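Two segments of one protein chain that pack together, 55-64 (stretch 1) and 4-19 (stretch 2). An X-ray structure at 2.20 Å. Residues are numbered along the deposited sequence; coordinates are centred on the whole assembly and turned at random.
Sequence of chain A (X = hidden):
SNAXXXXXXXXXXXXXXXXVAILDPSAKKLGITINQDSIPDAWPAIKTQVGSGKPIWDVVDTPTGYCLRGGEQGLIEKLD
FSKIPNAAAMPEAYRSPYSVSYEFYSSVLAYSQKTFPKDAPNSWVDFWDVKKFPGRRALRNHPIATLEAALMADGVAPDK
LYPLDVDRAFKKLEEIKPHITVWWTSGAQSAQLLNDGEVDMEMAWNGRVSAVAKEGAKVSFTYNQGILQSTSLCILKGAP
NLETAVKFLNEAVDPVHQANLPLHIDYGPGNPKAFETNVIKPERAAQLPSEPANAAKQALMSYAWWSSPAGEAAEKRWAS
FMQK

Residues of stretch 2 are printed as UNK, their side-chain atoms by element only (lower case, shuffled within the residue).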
# COMPACT_ATOMS: atom_id res chain seq x y z
N PRO A 55 -34.71 0.78 11.76
CA PRO A 55 -34.46 1.97 10.94
C PRO A 55 -34.87 3.24 11.67
O PRO A 55 -35.89 3.23 12.37
CB PRO A 55 -35.38 1.77 9.74
CG PRO A 55 -35.82 0.33 9.79
CD PRO A 55 -35.78 -0.08 11.20
N ILE A 56 -34.12 4.33 11.51
CA ILE A 56 -34.57 5.63 12.02
C ILE A 56 -35.41 6.39 10.98
O ILE A 56 -36.20 7.25 11.35
CB ILE A 56 -33.41 6.54 12.49
CG1 ILE A 56 -32.42 6.79 11.34
CG2 ILE A 56 -32.70 5.95 13.70
CD1 ILE A 56 -31.23 7.62 11.75
N TRP A 57 -35.25 6.07 9.70
CA TRP A 57 -36.03 6.74 8.64
C TRP A 57 -37.31 5.97 8.32
O TRP A 57 -37.32 4.74 8.39
CB TRP A 57 -35.20 6.85 7.35
CG TRP A 57 -34.01 7.76 7.44
CD1 TRP A 57 -33.80 8.77 8.35
CD2 TRP A 57 -32.86 7.72 6.60
NE1 TRP A 57 -32.59 9.37 8.11
CE2 TRP A 57 -31.98 8.74 7.05
CE3 TRP A 57 -32.47 6.93 5.51
CZ2 TRP A 57 -30.75 8.99 6.44
CZ3 TRP A 57 -31.25 7.18 4.92
CH2 TRP A 57 -30.41 8.20 5.38
N ASP A 58 -38.37 6.69 7.95
CA ASP A 58 -39.62 6.04 7.53
C ASP A 58 -39.80 6.10 6.02
O ASP A 58 -39.93 5.08 5.33
CB ASP A 58 -40.83 6.70 8.20
CG ASP A 58 -40.84 6.50 9.72
OD1 ASP A 58 -40.97 5.34 10.16
OD2 ASP A 58 -40.74 7.50 10.47
N VAL A 59 -39.81 7.32 5.50
CA VAL A 59 -40.12 7.56 4.11
C VAL A 59 -38.92 8.20 3.42
O VAL A 59 -38.36 9.18 3.91
CB VAL A 59 -41.35 8.45 3.95
CG1 VAL A 59 -41.62 8.74 2.49
CG2 VAL A 59 -42.57 7.80 4.61
N VAL A 60 -38.54 7.64 2.28
CA VAL A 60 -37.43 8.13 1.49
C VAL A 60 -37.87 8.52 0.09
O VAL A 60 -38.61 7.79 -0.57
CB VAL A 60 -36.31 7.08 1.41
CG1 VAL A 60 -35.23 7.52 0.44
CG2 VAL A 60 -35.73 6.84 2.80
N ASP A 61 -37.43 9.69 -0.34
CA ASP A 61 -37.65 10.18 -1.69
C ASP A 61 -36.37 9.95 -2.48
O ASP A 61 -35.33 10.52 -2.16
CB ASP A 61 -37.96 11.67 -1.65
CG ASP A 61 -37.87 12.33 -3.00
OD1 ASP A 61 -38.32 11.71 -3.99
OD2 ASP A 61 -37.33 13.46 -3.08
N THR A 62 -36.43 9.10 -3.51
CA THR A 62 -35.21 8.70 -4.21
C THR A 62 -35.46 8.39 -5.70
O THR A 62 -36.59 8.06 -6.08
CB THR A 62 -34.61 7.46 -3.50
OG1 THR A 62 -33.27 7.22 -3.97
CG2 THR A 62 -35.47 6.23 -3.75
N PRO A 63 -34.42 8.49 -6.55
CA PRO A 63 -34.60 8.09 -7.94
C PRO A 63 -35.28 6.73 -8.05
O PRO A 63 -34.94 5.77 -7.37
CB PRO A 63 -33.16 8.03 -8.48
CG PRO A 63 -32.49 9.14 -7.72
CD PRO A 63 -33.07 9.05 -6.32
N THR A 64 -36.26 6.68 -8.94
CA THR A 64 -37.21 5.59 -9.02
C THR A 64 -36.54 4.22 -9.20
O THR A 64 -37.01 3.21 -8.67
CB THR A 64 -38.21 5.89 -10.15
OG1 THR A 64 -38.85 7.13 -9.87
CG2 THR A 64 -39.25 4.81 -10.28
N UNK A 4 -45.86 10.78 14.20
CA UNK A 4 -44.78 11.37 13.43
C UNK A 4 -44.15 10.37 12.47
O UNK A 4 -44.37 9.16 12.57
o UNK A 4 -42.06 12.55 16.52
c UNK A 4 -42.27 11.34 16.38
c UNK A 4 -43.00 10.81 15.16
c UNK A 4 -43.69 11.90 14.36
n UNK A 4 -41.88 10.44 17.28
N UNK A 5 -43.38 10.90 11.52
CA UNK A 5 -42.53 10.10 10.66
C UNK A 5 -41.27 10.91 10.39
O UNK A 5 -41.22 12.11 10.68
c UNK A 5 -43.52 11.11 8.57
c UNK A 5 -44.40 8.91 9.45
c UNK A 5 -43.18 9.81 9.29
c UNK A 5 -43.79 10.94 7.09
N UNK A 6 -40.26 10.26 9.85
CA UNK A 6 -39.09 10.96 9.36
C UNK A 6 -39.03 10.78 7.85
O UNK A 6 -39.00 9.66 7.34
c UNK A 6 -37.79 10.47 10.01
c UNK A 6 -36.58 11.12 9.35
o UNK A 6 -37.80 10.81 11.40
N UNK A 7 -39.06 11.91 7.15
CA UNK A 7 -39.06 11.96 5.70
C UNK A 7 -37.67 12.39 5.21
O UNK A 7 -37.12 13.38 5.70
c UNK A 7 -40.08 13.70 1.02
c UNK A 7 -40.11 12.97 5.24
c UNK A 7 -39.32 14.50 1.87
c UNK A 7 -39.34 14.26 3.23
c UNK A 7 -40.85 12.67 1.55
c UNK A 7 -40.10 13.23 3.77
c UNK A 7 -40.85 12.44 2.91
N UNK A 8 -37.11 11.67 4.25
CA UNK A 8 -35.75 11.94 3.80
C UNK A 8 -35.69 12.25 2.30
O UNK A 8 -36.18 11.47 1.49
c UNK A 8 -34.83 10.74 4.09
c UNK A 8 -34.91 10.37 5.58
c UNK A 8 -33.41 11.04 3.67
N UNK A 9 -35.07 13.37 1.94
CA UNK A 9 -34.88 13.74 0.54
C UNK A 9 -33.48 14.31 0.33
O UNK A 9 -32.57 14.02 1.10
c UNK A 9 -35.98 14.72 0.07
o UNK A 9 -35.89 14.99 -1.32
N UNK A 10 -33.29 15.13 -0.71
CA UNK A 10 -31.95 15.55 -1.11
C UNK A 10 -31.56 16.96 -0.66
O UNK A 10 -30.49 17.45 -1.03
c UNK A 10 -31.22 14.07 -3.08
o UNK A 10 -33.33 13.02 -3.51
c UNK A 10 -32.21 13.29 -3.94
n UNK A 10 -31.80 12.94 -5.16
c UNK A 10 -31.76 15.41 -2.63
N UNK A 11 -32.41 17.60 0.13
CA UNK A 11 -32.10 18.89 0.71
C UNK A 11 -32.14 20.04 -0.28
O UNK A 11 -32.66 19.90 -1.38
N UNK A 12 -31.60 21.20 0.13
CA UNK A 12 -31.44 22.33 -0.77
C UNK A 12 -32.75 22.96 -1.22
O UNK A 12 -33.76 22.84 -0.53
N UNK A 13 -32.72 23.64 -2.38
CA UNK A 13 -33.92 24.32 -2.87
C UNK A 13 -35.05 23.32 -3.08
O UNK A 13 -36.22 23.60 -2.79
c UNK A 13 -33.63 25.07 -4.14
N UNK A 14 -34.68 22.14 -3.60
CA UNK A 14 -35.64 21.07 -3.85
C UNK A 14 -36.43 20.67 -2.60
O UNK A 14 -37.65 20.66 -2.62
c UNK A 14 -37.06 18.66 -5.15
c UNK A 14 -34.93 19.86 -4.47
c UNK A 14 -35.78 18.61 -4.62
c UNK A 14 -37.28 16.29 -4.90
c UNK A 14 -35.27 17.37 -4.25
o UNK A 14 -38.01 15.11 -5.02
c UNK A 14 -37.82 17.51 -5.29
c UNK A 14 -36.01 16.23 -4.39
N UNK A 15 -35.74 20.35 -1.50
CA UNK A 15 -36.45 19.94 -0.29
C UNK A 15 -37.22 21.11 0.34
O UNK A 15 -38.25 20.91 0.98
n UNK A 15 -35.69 17.15 3.78
c UNK A 15 -35.38 17.48 2.53
o UNK A 15 -34.48 16.93 1.90
c UNK A 15 -36.22 18.60 1.90
c UNK A 15 -35.51 19.29 0.73
N UNK A 16 -36.71 22.33 0.19
CA UNK A 16 -37.43 23.47 0.74
C UNK A 16 -38.77 23.64 -0.00
O UNK A 16 -39.79 23.98 0.59
c UNK A 16 -36.60 24.74 0.64
N UNK A 17 -38.74 23.38 -1.31
CA UNK A 17 -39.94 23.51 -2.13
C UNK A 17 -40.96 22.44 -1.77
O UNK A 17 -42.16 22.71 -1.75
c UNK A 17 -39.57 23.42 -3.60
N UNK A 18 -40.47 21.24 -1.48
CA UNK A 18 -41.32 20.13 -1.05
C UNK A 18 -42.01 20.48 0.24
O UNK A 18 -43.16 20.10 0.47
n UNK A 18 -37.72 17.14 -2.01
c UNK A 18 -40.48 18.88 -0.81
c UNK A 18 -39.01 17.08 -1.66
c UNK A 18 -39.88 18.25 -2.05
o UNK A 18 -39.48 16.15 -1.02
N UNK A 19 -41.28 21.18 1.10
CA UNK A 19 -41.78 21.52 2.41
C UNK A 19 -42.97 22.46 2.28
O UNK A 19 -44.02 22.24 2.88
o UNK A 19 -39.69 21.15 3.58
c UNK A 19 -41.24 22.74 4.58
c UNK A 19 -40.67 22.15 3.27

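Position 4 carries three carbons in a row, the third bearing one oxygen and one nitrogen, and is clear of stretch 1: Gln4, at the partly exposed start of the strand. Position 5 has four carbons, forked at the first; the last carbon of the longer arm lies near Val59 CG2. This is Ile5, its CD1 4.2 Å from Val59 CG2, a greasy contact suited to a buried site. At position 6 the first carbon bears one oxygen and one carbon, the latter beside the Trp57 ring. It is Thr6: its methyl CG2, 3.8 Å from Trp57 CD1, gives an apolar contact, while its backbone N donates to Asp58 OD2 at 2.9 Å.

Position 7 shows one carbon and then a six-carbon ring without a hydroxyl, close to Val59, hence Phe7; its CD1 is 3.8 Å from Val59 CG1, and the flat ring fills buried space on the same sheet face as that valine. Three carbons branching at the first, one over the Trp57 ring, mark position 8 as Val8. Its CG2 stands 3.3 Å from Trp57 CG, nearly on the normal of the five-membered ring, a CH-pi contact that a compact branched side chain can make. Position 9 has one carbon and one oxygen, which meets Asp61: Ser9, small enough for a buried site, with OG donating to Asp61 OD2 at 2.7 Å.

Position 10 again has three carbons ending in an oxygen and a nitrogen, near Asp61 and Pro63. Gln10 is partly exposed; its CA-to-CB bond points sideways, but its end comes nearer stretch 1, with NE2 4.3 Å from Pro63 CD. Positions 11 and 12 have no side-chain atoms; Gly11 and Gly12 both have positive phi, which favours glycine. Position 13, a single carbon, is Ala13, exposed and remote from stretch 1.

Position 14 has a six-carbon ring bearing an oxygen that reaches Asp61: Tyr14, long enough for OH to donate to Asp61 OD2 at 2.6 Å. Position 15, another three-carbon amide, is Gln15; its amide OE1 can accept from the Gly11 backbone N, at 2.8 Å. Single carbons, compatible with a helix and beyond reach of stretch 1, make positions 16 and 17 Ala16 and Ala17. Position 18, a further amide, is Gln18, long enough for NE2 to donate to Ser9 OG at 2.9 Å. Position 19, a carbon bearing oxygen and carbon, is Thr19, whose hydroxyl OG1 can donate within the helix to Gln15 O at 3.0 Å.

The contact is a parallel strand pairing. Val59 N donates to Thr6 O (3.1 Å), Val8 N to Val59 O (2.8 Å) and Asp61 N to Val8 O (2.8 Å). Apolar side chains pack on both sheet faces, and the Asp61 carboxylate gathers the Ser9 and Tyr14 hydroxyls, tying helix to strand.

Stretch 2, residues 4-19: QITFVSQGGAYQAAQT
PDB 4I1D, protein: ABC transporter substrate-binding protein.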